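Local coordinates for Zn-dependent hydrolase, glyoxylase (Echinicola vietnamensis, PDB 6T5K), which probably hydrolyses beta-lactam antibiotics to substituted beta-amino acids as a zinc-dependent class B metallo-beta-lactamase, at residues A67-T72 against E110-R115; D143-K148 against V154-F159. All coordinates share one frame; numbering follows the deposited sequence.

Contact 1: residues A67-T72 against E110-R115; sequences AVVFDT and EAFHAR. With EDO (1,2-ethanediol), chain D; EDO (1,2-ethanediol), chain F.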
ATOM      1  N   ALA A  67       8.314  -9.576   8.321  1.00 14.81           N
ATOM      2  CA  ALA A  67       7.867  -8.549   7.398  1.00 17.55           C
ATOM      3  C   ALA A  67       6.405  -8.736   7.027  1.00 16.91           C
ATOM      4  O   ALA A  67       5.890  -9.858   6.954  1.00 18.15           O
ATOM      5  CB  ALA A  67       8.700  -8.594   6.124  1.00 16.87           C
ATOM      6  N   VAL A  68       5.727  -7.606   6.816  1.00 16.00           N
ATOM      7  CA  VAL A  68       4.405  -7.588   6.200  1.00 16.11           C
ATOM      8  C   VAL A  68       4.440  -6.652   5.003  1.00 15.16           C
ATOM      9  O   VAL A  68       5.026  -5.573   5.075  1.00 15.73           O
ATOM     10  CB  VAL A  68       3.346  -7.129   7.214  1.00 15.96           C
ATOM     11  CG1 VAL A  68       2.025  -6.845   6.508  1.00 15.76           C
ATOM     12  CG2 VAL A  68       3.210  -8.162   8.348  1.00 16.92           C
ATOM     13  N   VAL A  69       3.851  -7.082   3.893  1.00 15.52           N
ATOM     14  CA  VAL A  69       3.852  -6.314   2.655  1.00 15.51           C
ATOM     15  C   VAL A  69       2.457  -5.754   2.388  1.00 15.49           C
ATOM     16  O   VAL A  69       1.456  -6.465   2.511  1.00 16.45           O
ATOM     17  CB  VAL A  69       4.327  -7.191   1.485  1.00 16.78           C
ATOM     18  CG1 VAL A  69       4.274  -6.420   0.176  1.00 16.95           C
ATOM     19  CG2 VAL A  69       5.717  -7.735   1.754  1.00 17.06           C
ATOM     20  N   PHE A  70       2.410  -4.485   2.000  1.00 16.23           N
ATOM     21  CA  PHE A  70       1.199  -3.820   1.544  1.00 14.97           C
ATOM     22  C   PHE A  70       1.339  -3.589   0.056  1.00 16.04           C
ATOM     23  O   PHE A  70       2.251  -2.875  -0.375  1.00 16.34           O
ATOM     24  CB  PHE A  70       1.000  -2.478   2.249  1.00 13.93           C
ATOM     25  CG  PHE A  70       0.512  -2.626   3.658  1.00 14.94           C
ATOM     26  CD1 PHE A  70       1.380  -2.992   4.663  1.00 15.97           C
ATOM     27  CD2 PHE A  70      -0.844  -2.445   3.975  1.00 15.39           C
ATOM     28  CE1 PHE A  70       0.927  -3.156   5.942  1.00 17.53           C
ATOM     29  CE2 PHE A  70      -1.276  -2.641   5.243  1.00 15.05           C
ATOM     30  CZ  PHE A  70      -0.383  -2.959   6.234  1.00 16.77           C
ATOM     31  N   ASP A  71       0.430  -4.202  -0.699  1.00 15.41           N
ATOM     32  CA  ASP A  71       0.346  -4.203  -2.156  1.00 16.72           C
ATOM     33  C   ASP A  71       1.441  -5.052  -2.786  1.00 17.50           C
ATOM     34  O   ASP A  71       2.592  -5.087  -2.321  1.00 17.61           O
ATOM     35  CB  ASP A  71       0.363  -2.806  -2.761  1.00 16.51           C
ATOM     36  CG  ASP A  71      -0.950  -2.065  -2.587  1.00 18.64           C
ATOM     37  OD1 ASP A  71      -1.870  -2.580  -1.918  1.00 19.15           O
ATOM     38  OD2 ASP A  71      -1.043  -0.936  -3.121  1.00 19.70           O
ATOM     39  N   THR A  72       1.070  -5.736  -3.827  1.00 19.79           N
ATOM     40  CA  THR A  72       2.060  -6.353  -4.689  1.00 19.54           C
ATOM     41  C   THR A  72       2.411  -5.388  -5.814  1.00 20.48           C
ATOM     42  O   THR A  72       1.606  -4.519  -6.168  1.00 22.19           O
ATOM     43  CB  THR A  72       1.523  -7.636  -5.322  1.00 20.56           C
ATOM     44  OG1 THR A  72       0.469  -7.344  -6.249  1.00 19.72           O
ATOM     45  CG2 THR A  72       0.982  -8.579  -4.276  1.00 19.82           C
ATOM     46  N   GLU A 110      -0.369 -14.443  -6.427  1.00 19.44           N
ATOM     47  CA  GLU A 110      -0.063 -15.869  -6.505  1.00 20.81           C
ATOM     48  C   GLU A 110       1.371 -16.159  -6.062  1.00 20.45           C
ATOM     49  O   GLU A 110       1.651 -17.247  -5.537  1.00 21.58           O
ATOM     50  CB  GLU A 110      -0.327 -16.424  -7.907  1.00 23.11           C
ATOM     51  CG  GLU A 110       0.320 -17.783  -8.172  1.00 28.70           C
ATOM     52  CD  GLU A 110      -0.181 -18.925  -7.265  0.90 32.64           C
ATOM     53  OE1 GLU A 110      -1.231 -18.796  -6.594  0.90 34.33           O
ATOM     54  OE2 GLU A 110       0.483 -19.982  -7.247  1.00 32.12           O
ATOM     55  N   ALA A 111       2.290 -15.205  -6.244  1.00 20.09           N
ATOM     56  CA  ALA A 111       3.646 -15.397  -5.754  1.00 20.36           C
ATOM     57  C   ALA A 111       3.671 -15.539  -4.235  1.00 19.20           C
ATOM     58  O   ALA A 111       4.496 -16.270  -3.686  1.00 20.33           O
ATOM     59  CB  ALA A 111       4.540 -14.246  -6.212  1.00 20.56           C
ATOM     60  N   PHE A 112       2.802 -14.812  -3.538  1.00 19.10           N
ATOM     61  CA  PHE A 112       2.705 -14.972  -2.094  1.00 18.03           C
ATOM     62  C   PHE A 112       2.034 -16.290  -1.750  1.00 18.68           C
ATOM     63  O   PHE A 112       2.512 -17.037  -0.884  1.00 19.08           O
ATOM     64  CB  PHE A 112       1.928 -13.802  -1.499  1.00 18.53           C
ATOM     65  CG  PHE A 112       2.725 -12.545  -1.397  1.00 18.43           C
ATOM     66  CD1 PHE A 112       2.821 -11.669  -2.465  1.00 20.05           C
ATOM     67  CD2 PHE A 112       3.397 -12.234  -0.231  1.00 19.33           C
ATOM     68  CE1 PHE A 112       3.559 -10.504  -2.362  1.00 19.98           C
ATOM     69  CE2 PHE A 112       4.136 -11.080  -0.136  1.00 19.86           C
ATOM     70  CZ  PHE A 112       4.213 -10.220  -1.209  1.00 19.60           C
ATOM     71  N   HIS A 113       0.943 -16.606  -2.445  1.00 18.32           N
ATOM     72  CA  HIS A 113       0.205 -17.812  -2.141  1.00 19.74           C
ATOM     73  C   HIS A 113       1.064 -19.042  -2.380  1.00 19.55           C
ATOM     74  O   HIS A 113       1.044 -19.978  -1.582  1.00 21.64           O
ATOM     75  CB  HIS A 113      -1.043 -17.850  -2.998  1.00 19.76           C
ATOM     76  CG  HIS A 113      -2.012 -16.751  -2.699  1.00 20.22           C
ATOM     77  ND1 HIS A 113      -3.043 -16.426  -3.548  1.00 20.36           N
ATOM     78  CD2 HIS A 113      -2.114 -15.908  -1.635  1.00 19.18           C
ATOM     79  CE1 HIS A 113      -3.731 -15.420  -3.031  1.00 20.82           C
ATOM     80  NE2 HIS A 113      -3.178 -15.077  -1.878  1.00 19.11           N
ATOM     81  N   ALA A 114       1.859 -19.037  -3.440  1.00 19.56           N
ATOM     82  CA  ALA A 114       2.732 -20.172  -3.724  1.00 20.15           C
ATOM     83  C   ALA A 114       3.658 -20.481  -2.552  1.00 21.04           C
ATOM     84  O   ALA A 114       4.054 -21.641  -2.348  1.00 22.49           O
ATOM     85  CB  ALA A 114       3.567 -19.838  -4.950  1.00 21.31           C
ATOM     86  N   ARG A 115       4.032 -19.459  -1.795  1.00 21.35           N
ATOM     87  CA  ARG A 115       4.906 -19.580  -0.642  1.00 21.66           C
ATOM     88  C   ARG A 115       4.145 -19.772   0.663  1.00 21.77           C
ATOM     89  O   ARG A 115       4.760 -19.746   1.740  1.00 23.22           O
ATOM     90  CB  ARG A 115       5.788 -18.336  -0.545  1.00 22.78           C
ATOM     91  CG  ARG A 115       6.799 -18.227  -1.673  1.00 22.37           C
ATOM     92  CD  ARG A 115       7.367 -16.806  -1.787  1.00 21.51           C
ATOM     93  NE  ARG A 115       8.503 -16.759  -2.683  1.00 24.24           N
ATOM     94  CZ  ARG A 115       8.414 -16.672  -4.008  1.00 24.64           C
ATOM     95  NH1 ARG A 115       7.229 -16.588  -4.594  1.00 23.20           N
ATOM     96  NH2 ARG A 115       9.524 -16.681  -4.748  1.00 28.56           N
TER
HETATM   97  C1  EDO D1203       0.266 -22.635  -2.409  1.00 66.60           C
HETATM   98  O1  EDO D1203       1.394 -23.504  -2.244  1.00 66.27           O
HETATM   99  C2  EDO D1203      -0.332 -22.808  -3.806  1.00 66.91           C
HETATM  100  O2  EDO D1203      -0.942 -21.591  -4.257  1.00 67.86           O
HETATM  101  C1  EDO F1205      -5.252 -16.316  -7.665  1.00 38.15           C
HETATM  102  O1  EDO F1205      -6.537 -16.101  -7.011  1.00 37.84           O
HETATM  103  C2  EDO F1205      -3.997 -16.196  -6.763  1.00 37.04           C
HETATM  104  O2  EDO F1205      -3.411 -17.451  -6.250  1.00 33.21           O

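Contact 2: residues D143-K148 against V154-F159; sequences DELTLK and VFVHYF. With EDO (1,2-ethanediol), chain E; EDO (1,2-ethanediol), chain C.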
ATOM      1  N   ASP A 143     -13.311  -4.163   8.911  0.70 26.54           N
ATOM      2  CA  ASP A 143     -13.163  -2.947   9.686  0.70 26.75           C
ATOM      3  C   ASP A 143     -11.729  -2.521   9.929  0.70 21.89           C
ATOM      4  O   ASP A 143     -11.297  -1.511   9.306  0.70 16.10           O
ATOM      5  CB  ASP A 143     -13.849  -3.275  11.014  0.70 31.94           C
ATOM      6  CG  ASP A 143     -13.662  -4.752  11.436  0.70 36.34           C
ATOM      7  OD1 ASP A 143     -13.517  -5.605  10.544  0.70 37.72           O
ATOM      8  OD2 ASP A 143     -13.627  -5.026  12.689  0.70 38.87           O
ATOM      9  N   GLU A 144     -11.108  -3.198  10.940  0.60 24.04           N
ATOM     10  CA  GLU A 144      -9.690  -3.062  11.276  0.60 20.84           C
ATOM     11  C   GLU A 144      -9.057  -4.410  11.599  0.60 21.46           C
ATOM     12  O   GLU A 144      -9.480  -5.102  12.527  0.60 28.80           O
ATOM     13  CB  GLU A 144      -9.416  -2.073  12.425  0.60 23.87           C
ATOM     14  CG  GLU A 144      -7.882  -2.023  12.801  0.60 26.18           C
ATOM     15  CD  GLU A 144      -7.466  -0.838  13.679  0.60 26.92           C
ATOM     16  OE1 GLU A 144      -7.407   0.299  13.177  0.60 28.01           O
ATOM     17  OE2 GLU A 144      -7.159  -1.042  14.878  0.60 27.81           O
ATOM     18  N   LEU A 145      -7.926  -4.653  10.968  1.00 16.73           N
ATOM     19  CA  LEU A 145      -7.163  -5.881  11.047  1.00 15.67           C
ATOM     20  C   LEU A 145      -5.824  -5.543  11.685  1.00 14.35           C
ATOM     21  O   LEU A 145      -5.185  -4.540  11.315  1.00 14.60           O
ATOM     22  CB  LEU A 145      -6.932  -6.404   9.645  1.00 16.80           C
ATOM     23  CG  LEU A 145      -6.020  -7.615   9.473  1.00 17.30           C
ATOM     24  CD1 LEU A 145      -6.677  -8.840  10.042  1.00 21.44           C
ATOM     25  CD2 LEU A 145      -5.648  -7.816   8.011  1.00 18.73           C
ATOM     26  N   THR A 146      -5.407  -6.361  12.647  1.00 15.27           N
ATOM     27  CA  THR A 146      -4.096  -6.250  13.258  1.00 15.23           C
ATOM     28  C   THR A 146      -3.224  -7.378  12.721  1.00 15.60           C
ATOM     29  O   THR A 146      -3.624  -8.545  12.761  1.00 16.42           O
ATOM     30  CB  THR A 146      -4.194  -6.366  14.774  1.00 15.67           C
ATOM     31  OG1 THR A 146      -5.067  -5.354  15.279  1.00 17.26           O
ATOM     32  CG2 THR A 146      -2.845  -6.201  15.382  1.00 16.24           C
ATOM     33  N   LEU A 147      -2.052  -7.019  12.204  1.00 14.66           N
ATOM     34  CA  LEU A 147      -1.100  -7.996  11.698  1.00 15.65           C
ATOM     35  C   LEU A 147       0.206  -7.851  12.464  1.00 15.78           C
ATOM     36  O   LEU A 147       0.844  -6.788  12.438  1.00 16.14           O
ATOM     37  CB  LEU A 147      -0.863  -7.814  10.206  1.00 17.09           C
ATOM     38  CG  LEU A 147      -2.044  -8.153   9.328  1.00 17.41           C
ATOM     39  CD1 LEU A 147      -1.748  -7.728   7.903  1.00 18.89           C
ATOM     40  CD2 LEU A 147      -2.399  -9.622   9.378  1.00 20.59           C
ATOM     41  N   LYS A 148       0.612  -8.936  13.108  1.00 15.84           N
ATOM     42  CA  LYS A 148       1.854  -8.961  13.854  1.00 15.71           C
ATOM     43  C   LYS A 148       3.042  -8.885  12.906  1.00 16.62           C
ATOM     44  O   LYS A 148       3.088  -9.551  11.859  1.00 18.07           O
ATOM     45  CB  LYS A 148       1.910 -10.247  14.680  1.00 19.30           C
ATOM     46  CG  LYS A 148       3.112 -10.406  15.569  1.00 21.36           C
ATOM     47  CD  LYS A 148       3.068 -11.719  16.344  1.00 24.98           C
ATOM     48  CE  LYS A 148       4.263 -11.903  17.272  1.00 27.85           C
ATOM     49  NZ  LYS A 148       4.221 -10.877  18.391  1.00 30.37           N
ATOM     50  N   VAL A 154       1.206  -3.888  12.478  1.00 14.30           N
ATOM     51  CA  VAL A 154       0.695  -2.930  11.515  1.00 14.17           C
ATOM     52  C   VAL A 154      -0.805  -3.162  11.462  1.00 14.07           C
ATOM     53  O   VAL A 154      -1.287  -4.279  11.663  1.00 16.65           O
ATOM     54  CB  VAL A 154       1.384  -3.091  10.133  1.00 17.39           C
ATOM     55  CG1 VAL A 154       1.096  -4.484   9.523  1.00 18.35           C
ATOM     56  CG2 VAL A 154       1.038  -1.906   9.214  1.00 20.58           C
ATOM     57  N   PHE A 155      -1.542  -2.094  11.176  1.00 14.61           N
ATOM     58  CA  PHE A 155      -2.997  -2.074  11.227  1.00 14.49           C
ATOM     59  C   PHE A 155      -3.549  -1.738   9.856  1.00 15.19           C
ATOM     60  O   PHE A 155      -3.013  -0.883   9.149  1.00 17.74           O
ATOM     61  CB  PHE A 155      -3.436  -1.042  12.275  1.00 14.25           C
ATOM     62  CG  PHE A 155      -2.936  -1.392  13.648  1.00 15.60           C
ATOM     63  CD1 PHE A 155      -3.677  -2.217  14.477  1.00 16.79           C
ATOM     64  CD2 PHE A 155      -1.662  -1.015  14.045  1.00 17.01           C
ATOM     65  CE1 PHE A 155      -3.188  -2.610  15.703  1.00 16.16           C
ATOM     66  CE2 PHE A 155      -1.160  -1.415  15.260  1.00 16.37           C
ATOM     67  CZ  PHE A 155      -1.933  -2.187  16.112  1.00 16.36           C
ATOM     68  N   VAL A 156      -4.607  -2.428   9.472  1.00 13.99           N
ATOM     69  CA  VAL A 156      -5.258  -2.176   8.201  1.00 13.62           C
ATOM     70  C   VAL A 156      -6.656  -1.701   8.537  1.00 14.85           C
ATOM     71  O   VAL A 156      -7.307  -2.294   9.404  1.00 16.89           O
ATOM     72  CB  VAL A 156      -5.295  -3.439   7.315  1.00 15.17           C
ATOM     73  CG1 VAL A 156      -5.535  -3.013   5.875  1.00 14.40           C
ATOM     74  CG2 VAL A 156      -4.034  -4.268   7.463  1.00 16.79           C
ATOM     75  N   HIS A 157      -7.087  -0.597   7.924  1.00 13.69           N
ATOM     76  CA  HIS A 157      -8.310   0.051   8.377  1.00 13.83           C
ATOM     77  C   HIS A 157      -9.085   0.612   7.208  1.00 14.07           C
ATOM     78  O   HIS A 157      -8.498   1.240   6.331  1.00 14.11           O
ATOM     79  CB  HIS A 157      -7.961   1.165   9.362  1.00 14.80           C
ATOM     80  CG  HIS A 157      -9.092   1.633  10.219  1.00 17.06           C
ATOM     81  ND1 HIS A 157      -9.053   1.538  11.589  1.00 22.38           N
ATOM     82  CD2 HIS A 157     -10.260   2.244   9.915  1.00 19.50           C
ATOM     83  CE1 HIS A 157     -10.150   2.072  12.096  1.00 22.23           C
ATOM     84  NE2 HIS A 157     -10.905   2.493  11.105  1.00 19.31           N
ATOM     85  N   TYR A 158     -10.397   0.356   7.209  1.00 14.31           N
ATOM     86  CA  TYR A 158     -11.322   0.941   6.247  1.00 15.26           C
ATOM     87  C   TYR A 158     -11.950   2.202   6.831  1.00 14.94           C
ATOM     88  O   TYR A 158     -12.586   2.158   7.892  1.00 15.98           O
ATOM     89  CB  TYR A 158     -12.408  -0.075   5.885  1.00 16.36           C
ATOM     90  CG  TYR A 158     -13.356   0.407   4.841  1.00 15.43           C
ATOM     91  CD1 TYR A 158     -12.935   0.588   3.516  1.00 15.16           C
ATOM     92  CD2 TYR A 158     -14.686   0.688   5.162  1.00 15.63           C
ATOM     93  CE1 TYR A 158     -13.794   1.035   2.549  1.00 15.55           C
ATOM     94  CE2 TYR A 158     -15.568   1.136   4.189  1.00 15.01           C
ATOM     95  CZ  TYR A 158     -15.114   1.297   2.891  1.00 14.85           C
ATOM     96  OH  TYR A 158     -15.979   1.734   1.944  1.00 16.84           O
ATOM     97  N   PHE A 159     -11.801   3.304   6.115  1.00 15.33           N
ATOM     98  CA  PHE A 159     -12.372   4.581   6.504  1.00 14.51           C
ATOM     99  C   PHE A 159     -13.427   5.080   5.533  1.00 15.74           C
ATOM    100  O   PHE A 159     -13.968   6.177   5.753  1.00 16.45           O
ATOM    101  CB  PHE A 159     -11.266   5.623   6.579  1.00 14.40           C
ATOM    102  CG  PHE A 159     -10.412   5.516   7.800  1.00 15.33           C
ATOM    103  CD1 PHE A 159     -10.828   6.043   9.002  1.00 16.19           C
ATOM    104  CD2 PHE A 159      -9.177   4.886   7.743  1.00 14.74           C
ATOM    105  CE1 PHE A 159     -10.032   5.970  10.124  1.00 16.66           C
ATOM    106  CE2 PHE A 159      -8.359   4.837   8.872  1.00 15.49           C
ATOM    107  CZ  PHE A 159      -8.800   5.350  10.059  1.00 16.07           C
TER
HETATM  108  C1  EDO E1204       0.573 -11.735  10.714  1.00 31.34           C
HETATM  109  O1  EDO E1204       1.796 -11.793  11.428  1.00 28.44           O
HETATM  110  C2  EDO E1204      -0.519 -12.353  11.590  1.00 32.47           C
HETATM  111  O2  EDO E1204      -0.892 -11.438  12.640  1.00 29.59           O
HETATM  112  C1  EDO C1202      -5.060   0.808  16.794  1.00 34.00           C
HETATM  113  O1  EDO C1202      -6.423   0.878  16.396  1.00 33.13           O
HETATM  114  C2  EDO C1202      -4.137   1.482  15.788  1.00 32.62           C
HETATM  115  O2  EDO C1202      -4.595   2.817  15.481  1.00 31.53           O

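Contact 1: residues A67-T72 against E110-R115
Phe112, on helix 109-114, reaches with the far end of its ring into the notch between Val69 and Thr72, and these three side chains make up the whole contact. Its CZ meets Val69 CG1 at 4.0 Å, while CG2 of the same valine stands almost as near, so the ring tip rests against both branches. One step round the ring, Phe112 CE1 lies 3.7 Å from Thr72 CG2. Both neighbours come to the ring obliquely. The ring gets there because CG of Phe112 lies anti to its own carbonyl carbon (chi1 -77°), which carries it off the helix toward the strand. Even so the backbones stay well apart, with the CA atoms of Thr72 and Phe112 9.0 Å from each other. Thr72 divides its branches: the methyl faces the ring, while OG1 takes a hydrogen bond from the backbone N of Gly108. Thr79 and Leu83 of helix 76-88, Val96 and Ile117 also touch Phe112, so its ring is buried among several elements.

The outer side of the helix is looser and polar. There His113 ND1 donates a nearly straight bond of 2.9 Å to O2 of a 1,2-ethanediol probably from the crystallisation liquor; that oxygen lies in the imidazole plane and also bonds to Glu110 OE1 at 2.6 Å. Arg115 folds back so that NH1 reaches Ala111 O at 2.9 Å, in the plane of its guanidinium, and NE forms a salt bridge with Glu87. Apolar packing of a helix against the end of strand 66-70 and the loop residue Thr72 that follows it is characteristic of the alpha-beta/beta-alpha sandwich of metallo-beta-lactamases.

Contact 2: residues D143-K148 against V154-F159
Glu144 and His157 face each other as a non-hydrogen-bonded pair of the antiparallel hairpin, and their side chains close the gap. In the modelled conformer of Glu144, one of two deposited, His157 ND1 donates to its OE1 over 2.6 Å at 166°; the imidazole meets OE1 on the anti side of the carboxylate, 31° out of the carboxylate plane, while OE1 itself lies in the ring plane. An extended glutamate, with CG anti to the backbone N (chi1 177°), makes this reach possible. Glu144 OE2 accepts a bond from O1 of a 1,2-ethanediol, probably from the crystallisation liquor. CD2 of His157 sits over the middle of one face of the Phe159 ring, and Phe159 CZ lies over the imidazole face opposite Asp143 O. Beside them, Thr146 OG1 lies 3.4 Å from Phe155 CE1. On the other face, Leu145 CD2 packs 3.9 Å from Val156 CG2.

Paired backbone bonds join Leu145 to Val156 and Leu147 to Val154, fixing the register, and Tyr158 N extends the ladder to Asp143 O. Farther out, Tyr213 touches His157, and strand 169-172 bonds to the Phe155 and His157 backbones. In this conformer a probably ionised Glu144 would tend to raise the proton affinity of His157.

In the fold
Contact 1 and contact 2 follow one another along the chain, their centres about 17 Å apart, yet they meet directly through strand 66-70. Side chains alternate along that strand: Val69 serves contact 1, while Val68 and Phe70 pack on the hairpin, with Phe70 CZ 3.5 Å from Val154 CG2 and Val68 CG1 3.9 Å from Val154 CG1. The strand thus lies between a helix and the second sheet. Both contacts end near the metal site without supplying ligands: the side chain of Thr72 is about 7 Å from that of Asp104, and that of Tyr158 about 8 Å from that of His100, both zinc ligands.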